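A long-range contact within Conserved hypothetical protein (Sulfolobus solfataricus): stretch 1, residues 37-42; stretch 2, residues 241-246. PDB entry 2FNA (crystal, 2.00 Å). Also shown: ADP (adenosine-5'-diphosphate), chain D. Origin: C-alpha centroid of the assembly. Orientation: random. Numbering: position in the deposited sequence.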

# COMPACT_ATOMS: atom_id res chain seq x y z
N GLY A 37 4.18 3.00 -4.57
CA GLY A 37 3.23 3.99 -5.03
C GLY A 37 2.44 4.54 -3.86
O GLY A 37 2.21 3.84 -2.89
N LEU A 38 2.05 5.81 -3.95
CA LEU A 38 1.18 6.40 -2.94
C LEU A 38 -0.12 5.65 -2.86
O LEU A 38 -0.51 4.93 -3.81
N ARG A 39 -0.82 5.81 -1.76
CA ARG A 39 -2.15 5.33 -1.68
C ARG A 39 -2.95 5.69 -2.93
O ARG A 39 -2.82 6.77 -3.49
N ARG A 40 -3.77 4.73 -3.34
CA ARG A 40 -4.74 4.91 -4.43
C ARG A 40 -4.14 5.04 -5.80
O ARG A 40 -4.79 5.57 -6.71
N THR A 41 -2.94 4.48 -5.98
CA THR A 41 -2.27 4.50 -7.28
C THR A 41 -2.44 3.19 -8.08
O THR A 41 -2.02 3.10 -9.22
N GLY A 42 -3.08 2.19 -7.48
CA GLY A 42 -3.43 0.95 -8.16
C GLY A 42 -2.60 -0.24 -7.77
O GLY A 42 -2.60 -1.25 -8.49
N GLY A 241 -4.08 13.90 -10.18
CA GLY A 241 -3.72 12.68 -10.89
C GLY A 241 -3.87 11.36 -10.16
O GLY A 241 -3.63 10.30 -10.74
N ILE A 242 -4.23 11.37 -8.89
CA ILE A 242 -4.34 10.10 -8.16
C ILE A 242 -5.44 9.23 -8.78
O ILE A 242 -6.59 9.65 -8.84
N PRO A 243 -5.08 8.02 -9.27
CA PRO A 243 -6.09 7.23 -9.97
C PRO A 243 -7.37 6.96 -9.19
O PRO A 243 -8.46 6.99 -9.78
N GLY A 244 -7.24 6.66 -7.91
CA GLY A 244 -8.37 6.37 -7.05
C GLY A 244 -9.38 7.50 -6.98
O GLY A 244 -10.59 7.25 -6.95
N TRP A 245 -8.91 8.75 -6.97
CA TRP A 245 -9.84 9.87 -6.89
C TRP A 245 -10.53 10.10 -8.26
O TRP A 245 -11.72 10.44 -8.33
N LEU A 246 -9.78 9.92 -9.33
CA LEU A 246 -10.33 10.06 -10.69
C LEU A 246 -11.38 8.99 -10.97
O LEU A 246 -12.39 9.25 -11.65

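What holds the two stretches together at their centre? Arg 40 makes the largest contribution of any residue, with 106 Å² of its surface covered by the second stretch and its CA-to-CB bond pointing toward it. Its backbone carbonyl accepts the one hydrogen bond that crosses the contact, from Gly 244 N to Arg 40 O at 2.9 Å, where the second stretch enters its helix. Arg 40 CA and Gly 244 CA lie 4.7 Å apart. So close an approach depends on the glycine: a CB on Gly 244 would point toward the first stretch and lie 2.7 Å from Arg 40 CB, a clash.

Where does the long side chain of Arg 40 go? With chi1 m, chi2 t and chi3 m, it runs across the indole of Trp 245. Arg 40 CD sits 3.7 Å from the centroid of the six-membered ring of Trp 245, nearly on the ring normal, in a CH-pi contact, and Arg 40 NE comes to 3.1 Å from Trp 245 CZ2. Arginine and tryptophan thus meet over their faces. Trp 245 starts sideways from its backbone, but chi1 m and chi2 of 140° bring its end nearer to the first stretch. Arg 40 NH1 and NH2 and Trp 245 NE1 find hydrogen-bond partners elsewhere in the structure.

How does Ile 242 fill the apolar side of the contact? Its CB leaves sideways, yet with both chi angles m the end of the chain comes nearer to the first stretch, and 64 Å² of the residue is covered. Ile 242 CG2 packs 3.5 Å from Arg 40 CB, while Ile 242 CD1 reaches Thr 41 CG2 at 3.9 Å and Leu 38 CD1 at 4.3 Å. The CA-to-CB bond of Leu 38 (m, t) points toward the second stretch. That of Thr 41 points away, yet with chi1 p its CG2 stays within reach of the isoleucine and Thr 41 OG1 donates to Leu 38 O at 2.6 Å, bracing the type II turn from Leu 38 to Thr 41.

What does the ADP add? The turn and the residue after it offer backbone amides to the phosphates: Arg 40 N donates to ADP O2B at 2.7 Å and Gly 42 N to ADP O3A at 3.1 Å, with a weak bond from Thr 41 N to ADP O1B at 3.2 Å. The second stretch meets the nucleotide too, with Gly 244 CA 3.2 Å from ADP O4' and Pro 243 CB 3.3 Å from ADP N7. Both stretches therefore touch the same ligand.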

# COMPACT_ATOMS: atom_id res chain seq x y z
CB LEU A 38 0.88 7.86 -3.28
CG LEU A 38 2.08 8.80 -3.29
CD1 LEU A 38 1.77 10.14 -4.08
CD2 LEU A 38 2.55 9.12 -1.91
CB ARG A 39 -2.88 5.86 -0.47
CG ARG A 39 -2.63 5.09 0.75
CD ARG A 39 -3.51 5.59 1.88
NE ARG A 39 -2.71 5.69 3.07
CZ ARG A 39 -2.29 4.66 3.79
NH1 ARG A 39 -2.62 3.41 3.45
NH2 ARG A 39 -1.54 4.89 4.86
CB ARG A 40 -5.67 6.08 -4.12
CG ARG A 40 -6.64 5.73 -3.05
CD ARG A 40 -7.37 6.97 -2.59
NE ARG A 40 -6.55 7.85 -1.76
CZ ARG A 40 -6.30 7.65 -0.47
NH1 ARG A 40 -6.78 6.59 0.17
NH2 ARG A 40 -5.58 8.54 0.20
CB THR A 41 -0.76 4.89 -7.18
OG1 THR A 41 -0.12 4.09 -6.19
CG2 THR A 41 -0.59 6.39 -6.81
CB ILE A 242 -4.56 10.32 -6.65
CG1 ILE A 242 -3.27 10.90 -6.02
CG2 ILE A 242 -5.05 9.05 -5.93
CD1 ILE A 242 -2.08 9.95 -6.01
CB PRO A 243 -5.36 5.91 -10.29
CG PRO A 243 -3.94 6.31 -10.44
CD PRO A 243 -3.75 7.39 -9.34
CB TRP A 245 -9.16 11.16 -6.49
CG TRP A 245 -8.44 11.19 -5.18
CD1 TRP A 245 -7.27 11.79 -4.97
CD2 TRP A 245 -8.86 10.65 -3.91
NE1 TRP A 245 -6.91 11.68 -3.67
CE2 TRP A 245 -7.86 10.99 -2.99
CE3 TRP A 245 -9.98 9.94 -3.46
CZ2 TRP A 245 -7.93 10.63 -1.64
CZ3 TRP A 245 -10.04 9.58 -2.12
CH2 TRP A 245 -9.03 9.92 -1.23
CB LEU A 246 -9.19 9.96 -11.71
CG LEU A 246 -8.29 11.21 -11.74
CD1 LEU A 246 -7.13 10.98 -12.61
CD2 LEU A 246 -9.05 12.44 -12.22
PB ADP D . -3.63 1.17 -3.89
O1B ADP D . -2.39 1.66 -4.57
O2B ADP D . -4.09 2.13 -2.79
O3B ADP D . -3.67 -0.27 -3.49
PA ADP D . -6.00 0.42 -5.48
O1A ADP D . -5.63 -0.76 -6.31
O2A ADP D . -6.75 0.03 -4.26
O3A ADP D . -4.78 1.41 -5.06
O5' ADP D . -6.76 1.43 -6.45
C5' ADP D . -7.44 2.60 -5.97
C4' ADP D . -8.71 2.83 -6.79
O4' ADP D . -8.41 3.33 -8.08
C3' ADP D . -9.53 1.60 -7.03
O3' ADP D . -10.90 2.03 -7.19
C2' ADP D . -9.04 1.09 -8.37
O2' ADP D . -10.03 0.34 -9.06
C1' ADP D . -8.78 2.39 -9.08
N9 ADP D . -7.68 2.38 -10.03
C8 ADP D . -6.39 2.69 -9.76
N7 ADP D . -5.66 2.65 -10.88
C5 ADP D . -6.48 2.28 -11.89
C6 ADP D . -6.37 2.04 -13.34
N6 ADP D . -5.18 2.17 -13.96
N1 ADP D . -7.49 1.70 -14.04
C2 ADP D . -8.70 1.59 -13.44
N3 ADP D . -8.87 1.79 -12.13
C4 ADP D . -7.82 2.14 -11.33